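PDB 2WY3: protein UL16 from Human herpesvirus 5 strain ad169, which helps the virus escape natural killer cells by holding ligands of the host receptor KLRK1, such as ULBP1 and ULBP2, inside the cell. Local coordinates for residues I37-N42 and V93-L98; N82-G87 and K97-R102. One frame throughout, in Å; residues are numbered along the deposited sequence. Where two conformers were deposited one is given.

Contact 1 (I37-N42 and V93-L98); sequences ICYYEN and VPVTKL. With NAG (2-acetamido-2-deoxy-beta-D-glucopyranose), chain I.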
ATOM      1  N   ILE B  37      -6.799  -3.356  -2.801  1.00 16.36           N
ATOM      2  CA  ILE B  37      -5.587  -3.969  -2.270  1.00 15.46           C
ATOM      3  C   ILE B  37      -5.987  -5.260  -1.555  1.00 21.33           C
ATOM      4  O   ILE B  37      -6.468  -5.226  -0.424  1.00 21.11           O
ATOM      5  CB  ILE B  37      -4.867  -3.037  -1.279  1.00 14.73           C
ATOM      6  CG1 ILE B  37      -4.627  -1.668  -1.936  1.00 17.64           C
ATOM      7  CG2 ILE B  37      -3.556  -3.683  -0.817  1.00 18.05           C
ATOM      8  CD1 ILE B  37      -4.159  -0.554  -0.980  1.00 18.32           C
ATOM      9  N   CYS B  38      -5.797  -6.394  -2.213  1.00 17.90           N
ATOM     10  CA  CYS B  38      -6.265  -7.658  -1.662  0.75 20.45           C
ATOM     11  C   CYS B  38      -5.167  -8.470  -0.989  1.00 17.32           C
ATOM     12  O   CYS B  38      -4.048  -8.536  -1.479  1.00 18.25           O
ATOM     13  CB  CYS B  38      -6.947  -8.442  -2.756  0.75 16.95           C
ATOM     14  SG  CYS B  38      -8.456  -7.556  -3.256  0.75 21.93           S
ATOM     15  N   TYR B  39      -5.528  -9.080   0.130  1.00 15.79           N
ATOM     16  CA  TYR B  39      -4.592  -9.647   1.081  1.00 16.58           C
ATOM     17  C   TYR B  39      -4.626 -11.168   1.035  1.00 18.32           C
ATOM     18  O   TYR B  39      -5.649 -11.782   1.365  1.00 21.01           O
ATOM     19  CB  TYR B  39      -5.068  -9.144   2.445  1.00 16.69           C
ATOM     20  CG  TYR B  39      -4.180  -9.327   3.639  1.00 18.13           C
ATOM     21  CD1 TYR B  39      -3.512  -8.238   4.194  1.00 22.42           C
ATOM     22  CD2 TYR B  39      -4.063 -10.553   4.265  1.00 18.70           C
ATOM     23  CE1 TYR B  39      -2.726  -8.375   5.322  1.00 21.66           C
ATOM     24  CE2 TYR B  39      -3.272 -10.703   5.403  1.00 20.36           C
ATOM     25  CZ  TYR B  39      -2.608  -9.607   5.922  1.00 19.48           C
ATOM     26  OH  TYR B  39      -1.832  -9.747   7.051  1.00 24.38           O
ATOM     27  N   TYR B  40      -3.519 -11.777   0.617  1.00 12.59           N
ATOM     28  CA  TYR B  40      -3.439 -13.233   0.453  1.00 12.79           C
ATOM     29  C   TYR B  40      -2.364 -13.819   1.357  1.00 20.29           C
ATOM     30  O   TYR B  40      -1.184 -13.528   1.183  1.00 22.33           O
ATOM     31  CB  TYR B  40      -3.032 -13.582  -0.984  1.00 13.26           C
ATOM     32  CG  TYR B  40      -4.068 -13.326  -2.058  1.00 18.60           C
ATOM     33  CD1 TYR B  40      -4.825 -14.371  -2.586  1.00 15.73           C
ATOM     34  CD2 TYR B  40      -4.259 -12.047  -2.569  1.00 16.29           C
ATOM     35  CE1 TYR B  40      -5.753 -14.141  -3.596  1.00 16.45           C
ATOM     36  CE2 TYR B  40      -5.188 -11.804  -3.558  1.00 18.19           C
ATOM     37  CZ  TYR B  40      -5.939 -12.846  -4.066  1.00 16.89           C
ATOM     38  OH  TYR B  40      -6.850 -12.592  -5.059  1.00 18.68           O
ATOM     39  N   GLU B  41      -2.754 -14.673   2.294  1.00 16.66           N
ATOM     40  CA  GLU B  41      -1.764 -15.367   3.117  1.00 16.19           C
ATOM     41  C   GLU B  41      -1.329 -16.679   2.471  1.00 21.39           C
ATOM     42  O   GLU B  41      -2.124 -17.336   1.796  1.00 20.29           O
ATOM     43  CB  GLU B  41      -2.356 -15.644   4.507  1.00 23.56           C
ATOM     44  CG  GLU B  41      -2.777 -14.358   5.197  1.00 26.62           C
ATOM     45  CD  GLU B  41      -3.431 -14.565   6.543  1.00 45.52           C
ATOM     46  OE1 GLU B  41      -4.526 -15.161   6.589  1.00 47.71           O
ATOM     47  OE2 GLU B  41      -2.854 -14.102   7.549  1.00 45.74           O
ATOM     48  N   ASN B  42      -0.049 -17.002   2.656  0.61 23.26           N
ATOM     49  CA  ASN B  42       0.525 -18.296   2.285  0.61 27.37           C
ATOM     50  C   ASN B  42       0.310 -18.709   0.827  0.61 24.10           C
ATOM     51  O   ASN B  42      -0.077 -19.841   0.529  0.61 21.96           O
ATOM     52  CB  ASN B  42       0.032 -19.385   3.239  0.61 28.08           C
ATOM     53  CG  ASN B  42       0.693 -19.302   4.607  0.61 40.33           C
ATOM     54  OD1 ASN B  42       1.507 -18.413   4.865  0.61 43.51           O
ATOM     55  ND2 ASN B  42       0.350 -20.236   5.488  0.61 53.12           N
ATOM     56  N   VAL B  93       5.479 -10.314   7.350  1.00 23.21           N
ATOM     57  CA  VAL B  93       4.468 -11.364   7.442  1.00 20.88           C
ATOM     58  C   VAL B  93       4.409 -12.040   6.077  1.00 24.19           C
ATOM     59  O   VAL B  93       4.761 -11.423   5.078  1.00 23.60           O
ATOM     60  CB  VAL B  93       3.076 -10.793   7.800  1.00 22.38           C
ATOM     61  CG1 VAL B  93       3.004 -10.438   9.287  1.00 26.63           C
ATOM     62  CG2 VAL B  93       2.751  -9.561   6.949  1.00 24.24           C
ATOM     63  N   PRO B  94       3.979 -13.312   6.033  1.00 25.52           N
ATOM     64  CA  PRO B  94       3.901 -14.116   4.805  1.00 26.42           C
ATOM     65  C   PRO B  94       2.663 -13.797   3.984  1.00 23.81           C
ATOM     66  O   PRO B  94       1.809 -14.662   3.795  1.00 25.99           O
ATOM     67  CB  PRO B  94       3.779 -15.558   5.325  1.00 29.09           C
ATOM     68  CG  PRO B  94       4.032 -15.496   6.788  1.00 35.25           C
ATOM     69  CD  PRO B  94       3.694 -14.115   7.233  1.00 33.69           C
ATOM     70  N   VAL B  95       2.579 -12.566   3.508  1.00 18.15           N
ATOM     71  CA  VAL B  95       1.397 -12.059   2.831  1.00 15.41           C
ATOM     72  C   VAL B  95       1.784 -11.541   1.457  1.00 18.45           C
ATOM     73  O   VAL B  95       2.779 -10.822   1.318  1.00 20.14           O
ATOM     74  CB  VAL B  95       0.805 -10.882   3.631  1.00 17.25           C
ATOM     75  CG1 VAL B  95      -0.351 -10.222   2.861  1.00 20.39           C
ATOM     76  CG2 VAL B  95       0.349 -11.363   5.011  1.00 22.83           C
ATOM     77  N   THR B  96       0.986 -11.887   0.452  1.00 18.18           N
ATOM     78  CA  THR B  96       1.110 -11.273  -0.859  1.00 16.27           C
ATOM     79  C   THR B  96      -0.089 -10.351  -1.040  1.00 17.36           C
ATOM     80  O   THR B  96      -1.209 -10.748  -0.772  1.00 18.31           O
ATOM     81  CB  THR B  96       1.070 -12.338  -1.969  1.00 22.85           C
ATOM     82  OG1 THR B  96       2.165 -13.246  -1.797  1.00 24.60           O
ATOM     83  CG2 THR B  96       1.167 -11.681  -3.338  1.00 24.70           C
ATOM     84  N   LYS B  97       0.142  -9.118  -1.476  1.00 16.43           N
ATOM     85  CA  LYS B  97      -0.977  -8.226  -1.764  1.00 16.78           C
ATOM     86  C   LYS B  97      -1.076  -8.013  -3.263  1.00 18.73           C
ATOM     87  O   LYS B  97      -0.056  -7.829  -3.936  1.00 20.24           O
ATOM     88  CB  LYS B  97      -0.768  -6.880  -1.080  1.00 19.27           C
ATOM     89  CG  LYS B  97      -1.011  -6.911   0.421  1.00 25.94           C
ATOM     90  CD  LYS B  97      -0.567  -5.601   1.055  1.00 27.75           C
ATOM     91  CE  LYS B  97      -0.970  -5.531   2.519  1.00 34.05           C
ATOM     92  NZ  LYS B  97      -0.333  -4.360   3.176  1.00 32.07           N
ATOM     93  N   LEU B  98      -2.298  -8.043  -3.786  1.00 15.93           N
ATOM     94  CA  LEU B  98      -2.523  -7.665  -5.175  1.00 16.99           C
ATOM     95  C   LEU B  98      -3.080  -6.243  -5.197  1.00 15.80           C
ATOM     96  O   LEU B  98      -4.107  -5.961  -4.570  1.00 17.45           O
ATOM     97  CB  LEU B  98      -3.520  -8.620  -5.842  1.00 16.30           C
ATOM     98  CG  LEU B  98      -3.104 -10.081  -6.031  1.00 19.08           C
ATOM     99  CD1 LEU B  98      -4.054 -10.778  -6.995  1.00 18.11           C
ATOM    100  CD2 LEU B  98      -1.668 -10.173  -6.539  1.00 21.69           C
TER
HETATM  101  C1  NAG I1202       1.072 -19.996   6.709  0.61 44.90           C
HETATM  102  C2  NAG I1202      -0.052 -20.041   7.737  0.61 48.88           C
HETATM  103  C3  NAG I1202       0.472 -20.073   9.166  0.61 54.30           C
HETATM  104  C4  NAG I1202       1.586 -21.098   9.310  0.61 60.52           C
HETATM  105  C5  NAG I1202       2.651 -20.873   8.245  0.61 58.86           C
HETATM  106  C6  NAG I1202       3.770 -21.901   8.367  0.61 59.11           C
HETATM  107  C7  NAG I1202      -2.196 -18.966   7.361  0.61 48.05           C
HETATM  108  C8  NAG I1202      -3.007 -17.751   7.700  0.61 46.78           C
HETATM  109  N2  NAG I1202      -0.887 -18.871   7.566  0.61 50.58           N
HETATM  110  O3  NAG I1202      -0.583 -20.391  10.048  0.61 49.91           O
HETATM  111  O4  NAG I1202       2.172 -20.987  10.588  0.61 67.72           O
HETATM  112  O5  NAG I1202       2.077 -20.957   6.955  0.61 53.11           O
HETATM  113  O6  NAG I1202       3.272 -23.172   8.007  0.61 60.87           O
HETATM  114  O7  NAG I1202      -2.734 -19.980   6.917  0.61 49.86           O
HETATM  115  O   HOH W   1       1.763 -15.161   0.608  0.99 25.80           O

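Contact 2 (N82-G87 and K97-R102); sequences NILQDG and KLYTSR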
ATOM      1  N   ASN B  82      -4.699   2.000 -16.083  1.00 22.47           N
ATOM      2  CA  ASN B  82      -3.985   1.430 -14.934  1.00 20.77           C
ATOM      3  C   ASN B  82      -2.921   2.358 -14.344  1.00 23.68           C
ATOM      4  O   ASN B  82      -2.079   2.872 -15.064  1.00 23.06           O
ATOM      5  CB  ASN B  82      -3.286   0.122 -15.313  1.00 22.79           C
ATOM      6  CG  ASN B  82      -4.241  -1.051 -15.449  1.00 20.33           C
ATOM      7  OD1 ASN B  82      -5.448  -0.931 -15.220  1.00 23.29           O
ATOM      8  ND2 ASN B  82      -3.694  -2.195 -15.833  1.00 20.65           N
ATOM      9  N   ILE B  83      -2.947   2.522 -13.027  1.00 24.61           N
ATOM     10  CA  ILE B  83      -1.891   3.223 -12.297  1.00 22.62           C
ATOM     11  C   ILE B  83      -0.972   2.167 -11.681  1.00 17.12           C
ATOM     12  O   ILE B  83       0.264   2.304 -11.674  1.00 21.91           O
ATOM     13  CB  ILE B  83      -2.499   4.093 -11.180  1.00 21.56           C
ATOM     14  CG1 ILE B  83      -3.340   5.214 -11.806  1.00 28.53           C
ATOM     15  CG2 ILE B  83      -1.394   4.660 -10.261  1.00 26.08           C
ATOM     16  CD1 ILE B  83      -4.286   5.901 -10.849  1.00 32.74           C
ATOM     17  N   LEU B  84      -1.595   1.117 -11.154  1.00 18.25           N
ATOM     18  CA  LEU B  84      -0.879  -0.019 -10.598  1.00 19.72           C
ATOM     19  C   LEU B  84      -1.704  -1.281 -10.806  1.00 19.98           C
ATOM     20  O   LEU B  84      -2.915  -1.297 -10.556  1.00 18.65           O
ATOM     21  CB  LEU B  84      -0.624   0.181  -9.111  1.00 21.09           C
ATOM     22  CG  LEU B  84       0.173  -0.898  -8.359  1.00 20.92           C
ATOM     23  CD1 LEU B  84       1.514  -1.177  -9.037  1.00 20.66           C
ATOM     24  CD2 LEU B  84       0.399  -0.433  -6.926  1.00 22.08           C
ATOM     25  N   GLN B  85      -1.042  -2.340 -11.255  1.00 18.24           N
ATOM     26  CA  GLN B  85      -1.716  -3.613 -11.494  1.00 16.02           C
ATOM     27  C   GLN B  85      -0.693  -4.736 -11.314  1.00 21.38           C
ATOM     28  O   GLN B  85      -0.235  -5.351 -12.286  1.00 18.49           O
ATOM     29  CB  GLN B  85      -2.298  -3.632 -12.914  1.00 15.55           C
ATOM     30  CG  GLN B  85      -3.198  -4.847 -13.224  1.00 16.99           C
ATOM     31  CD  GLN B  85      -2.904  -5.422 -14.611  1.00 20.09           C
ATOM     32  OE1 GLN B  85      -3.654  -5.197 -15.564  1.00 20.22           O
ATOM     33  NE2 GLN B  85      -1.796  -6.164 -14.724  1.00 18.58           N
ATOM     34  N   ASP B  86      -0.333  -4.997 -10.062  1.00 19.43           N
ATOM     35  CA  ASP B  86       0.774  -5.895  -9.768  1.00 16.14           C
ATOM     36  C   ASP B  86       0.667  -6.364  -8.329  1.00 22.28           C
ATOM     37  O   ASP B  86      -0.113  -5.820  -7.541  1.00 20.04           O
ATOM     38  CB  ASP B  86       2.087  -5.119  -9.965  1.00 19.26           C
ATOM     39  CG  ASP B  86       3.299  -6.021 -10.157  1.00 22.43           C
ATOM     40  OD1 ASP B  86       3.168  -7.263 -10.195  1.00 20.50           O
ATOM     41  OD2 ASP B  86       4.404  -5.460 -10.282  1.00 26.51           O
ATOM     42  N   GLY B  87       1.462  -7.367  -7.977  1.00 20.92           N
ATOM     43  CA  GLY B  87       1.466  -7.868  -6.617  1.00 18.28           C
ATOM     44  C   GLY B  87       2.772  -7.515  -5.929  1.00 20.03           C
ATOM     45  O   GLY B  87       3.745  -7.117  -6.576  1.00 19.79           O
ATOM     46  N   LYS B  97       0.142  -9.118  -1.476  1.00 16.43           N
ATOM     47  CA  LYS B  97      -0.977  -8.226  -1.764  1.00 16.78           C
ATOM     48  C   LYS B  97      -1.076  -8.013  -3.263  1.00 18.73           C
ATOM     49  O   LYS B  97      -0.056  -7.829  -3.936  1.00 20.24           O
ATOM     50  CB  LYS B  97      -0.768  -6.880  -1.080  1.00 19.27           C
ATOM     51  CG  LYS B  97      -1.011  -6.911   0.421  1.00 25.94           C
ATOM     52  CD  LYS B  97      -0.567  -5.601   1.055  1.00 27.75           C
ATOM     53  CE  LYS B  97      -0.970  -5.531   2.519  1.00 34.05           C
ATOM     54  NZ  LYS B  97      -0.333  -4.360   3.176  1.00 32.07           N
ATOM     55  N   LEU B  98      -2.298  -8.043  -3.786  1.00 15.93           N
ATOM     56  CA  LEU B  98      -2.523  -7.665  -5.175  1.00 16.99           C
ATOM     57  C   LEU B  98      -3.080  -6.243  -5.197  1.00 15.80           C
ATOM     58  O   LEU B  98      -4.107  -5.961  -4.570  1.00 17.45           O
ATOM     59  CB  LEU B  98      -3.520  -8.620  -5.842  1.00 16.30           C
ATOM     60  CG  LEU B  98      -3.104 -10.081  -6.031  1.00 19.08           C
ATOM     61  CD1 LEU B  98      -4.054 -10.778  -6.995  1.00 18.11           C
ATOM     62  CD2 LEU B  98      -1.668 -10.173  -6.539  1.00 21.69           C
ATOM     63  N   TYR B  99      -2.411  -5.355  -5.925  1.00 16.58           N
ATOM     64  CA  TYR B  99      -2.826  -3.958  -6.021  1.00 17.01           C
ATOM     65  C   TYR B  99      -3.439  -3.677  -7.370  1.00 20.29           C
ATOM     66  O   TYR B  99      -2.824  -3.952  -8.398  1.00 18.26           O
ATOM     67  CB  TYR B  99      -1.615  -3.027  -5.872  1.00 17.73           C
ATOM     68  CG  TYR B  99      -1.090  -2.907  -4.474  1.00 18.76           C
ATOM     69  CD1 TYR B  99      -1.355  -1.773  -3.711  1.00 20.86           C
ATOM     70  CD2 TYR B  99      -0.325  -3.923  -3.908  1.00 18.35           C
ATOM     71  CE1 TYR B  99      -0.869  -1.648  -2.426  1.00 18.99           C
ATOM     72  CE2 TYR B  99       0.161  -3.807  -2.612  1.00 19.87           C
ATOM     73  CZ  TYR B  99      -0.119  -2.662  -1.880  1.00 17.94           C
ATOM     74  OH  TYR B  99       0.346  -2.534  -0.594  1.00 26.22           O
ATOM     75  N   THR B 100      -4.648  -3.128  -7.366  1.00 17.20           N
ATOM     76  CA  THR B 100      -5.275  -2.644  -8.586  1.00 16.91           C
ATOM     77  C   THR B 100      -5.690  -1.195  -8.366  1.00 19.00           C
ATOM     78  O   THR B 100      -6.636  -0.922  -7.626  1.00 21.31           O
ATOM     79  CB  THR B 100      -6.527  -3.477  -8.950  1.00 18.90           C
ATOM     80  OG1 THR B 100      -6.185  -4.877  -8.976  1.00 19.89           O
ATOM     81  CG2 THR B 100      -7.075  -3.044 -10.317  1.00 20.48           C
ATOM     82  N   SER B 101      -4.970  -0.273  -8.992  1.00 15.50           N
ATOM     83  CA  SER B 101      -5.297   1.148  -8.911  1.00 15.47           C
ATOM     84  C   SER B 101      -5.490   1.668 -10.326  1.00 20.20           C
ATOM     85  O   SER B 101      -4.648   1.450 -11.188  1.00 19.52           O
ATOM     86  CB  SER B 101      -4.170   1.915  -8.200  1.00 21.10           C
ATOM     87  OG  SER B 101      -4.416   3.312  -8.194  1.00 26.56           O
ATOM     88  N   ARG B 102      -6.603   2.351 -10.565  1.00 18.27           N
ATOM     89  CA  ARG B 102      -6.920   2.831 -11.899  1.00 18.28           C
ATOM     90  C   ARG B 102      -7.567   4.192 -11.812  1.00 18.91           C
ATOM     91  O   ARG B 102      -8.169   4.533 -10.792  1.00 19.53           O
ATOM     92  CB  ARG B 102      -7.917   1.879 -12.578  1.00 19.41           C
ATOM     93  CG  ARG B 102      -7.636   0.407 -12.358  1.00 20.11           C
ATOM     94  CD  ARG B 102      -8.646  -0.447 -13.124  1.00 23.34           C
ATOM     95  NE  ARG B 102      -8.235  -0.678 -14.505  1.00 20.46           N
ATOM     96  CZ  ARG B 102      -8.997  -1.243 -15.438  1.00 24.02           C
ATOM     97  NH1 ARG B 102     -10.245  -1.612 -15.162  1.00 20.28           N
ATOM     98  NH2 ARG B 102      -8.514  -1.425 -16.661  1.00 25.20           N
TER

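Contact 1 (I37-N42 and V93-L98)
V95 lies against the flat of the Y39 ring. Its CG1 stands 3.7 Å from the ring centroid and only 3° off the normal, a CH-pi contact over the centre. The second methyl, CG2, reaches the phenol end, 3.4 Å from Y39 OH. Y39 CG is anti to its backbone N (chi1 -169°), on the side of the carbonyl carbon. K97 CE approaches the same ring obliquely, and its CD touches I37 CG2.

On the other face of the sheet, Y40 CE2 packs 3.7 Å from L98 CG, while T96 O lies at the ring edge in plane. These residues pair antiparallel strands 34-41 and 95-102, in the part of UL16 predicted to be extracellular. C38 and L98 exchange two backbone hydrogen bonds, and so do Y40 and T96. Beyond them N42 N donates a nearly straight bond to P94 O (3.2 Å, 173°). Water 1 links P94 O to T96 OG1.

N42 ND2 carries the N-linked NAG, whose C8 methyl comes 3.2 Å from E41 OE1. Further out, C38 is disulfide-bonded to C114, and Y40 OH bonds L115 O. Y39 OH is hydrogen-bonded to an acidic side chain of another protein's chain.

Contact 2 (N82-G87 and K97-R102)
R102 NE donates to N82 OD1 at 2.9 Å. The acceptor sits at the guanidinium edge, 19° out of its plane. Seen from the amide, NE lies nearly along the C=O axis. The two side chains run side by side and point the same way, with their flat ends turned 58° apart. A bend at chi3 (86°) places R102 NE beside the amide. N82 ND2 in turn makes a weak bond to Q85 OE1, which also accepts from F76 N, while Q85 NE2 is hydrogen-bonded to N75 OD1.

The backbone bonds follow. S101 O is gripped by two donors, I83 N at 2.7 Å and L84 N at 3.1 Å, both from the same face of its carbonyl plane. I83 and L84 thus both face S101, a classic beta bulge that shifts the register by one residue. Past the bulge the pairing is regular: S101 N bonds L84 O, and D86 and Y99 bond each other in both directions.

Side-chain contacts lie alongside the backbone bonds. L84 CD2 presses on Y99 CB at 3.4 Å and meets the ring obliquely. I83 CB and CD1 lie against S101 OG, the nearer being CB at 3.6 Å. At the far end G87 CA comes within 3.1 Å of K97 O, a CA-H...O contact.

An acidic side chain of another protein's chain bonds Y99 OH. On that same chain a polar side chain is hydrogen-bonded to D86 OD2, and a basic one forms a salt bridge with OD1. The segments lie on the two arms of the hairpin formed by strands 82-89 and 95-102. Strand 34-41 flanks 95-102 on its other edge. W65 of strand 62-68 bonds T100 OG1, and F53 of strand 49-55 makes a cation-pi contact with R102.

Contacts 1 and 2 use the two edges of strand 95-102. This strand is the middle of a three-stranded antiparallel sheet, with 34-41 paired in contact 1 and 82-89 in contact 2. Their centres lie 13 Å apart, and K97 and L98 belong to both. They also touch directly, I37 CG1 packing 3.7 Å from Y99 CD1. Y39 of contact 1 and D86 and Y99 of contact 2 all bond to another protein's chain, so one face of the sheet contributes to that interface. Glycans lie near both contacts. One is attached within contact 1. In contact 2 the side chain of Q85 is about 6 Å from a bound NAG.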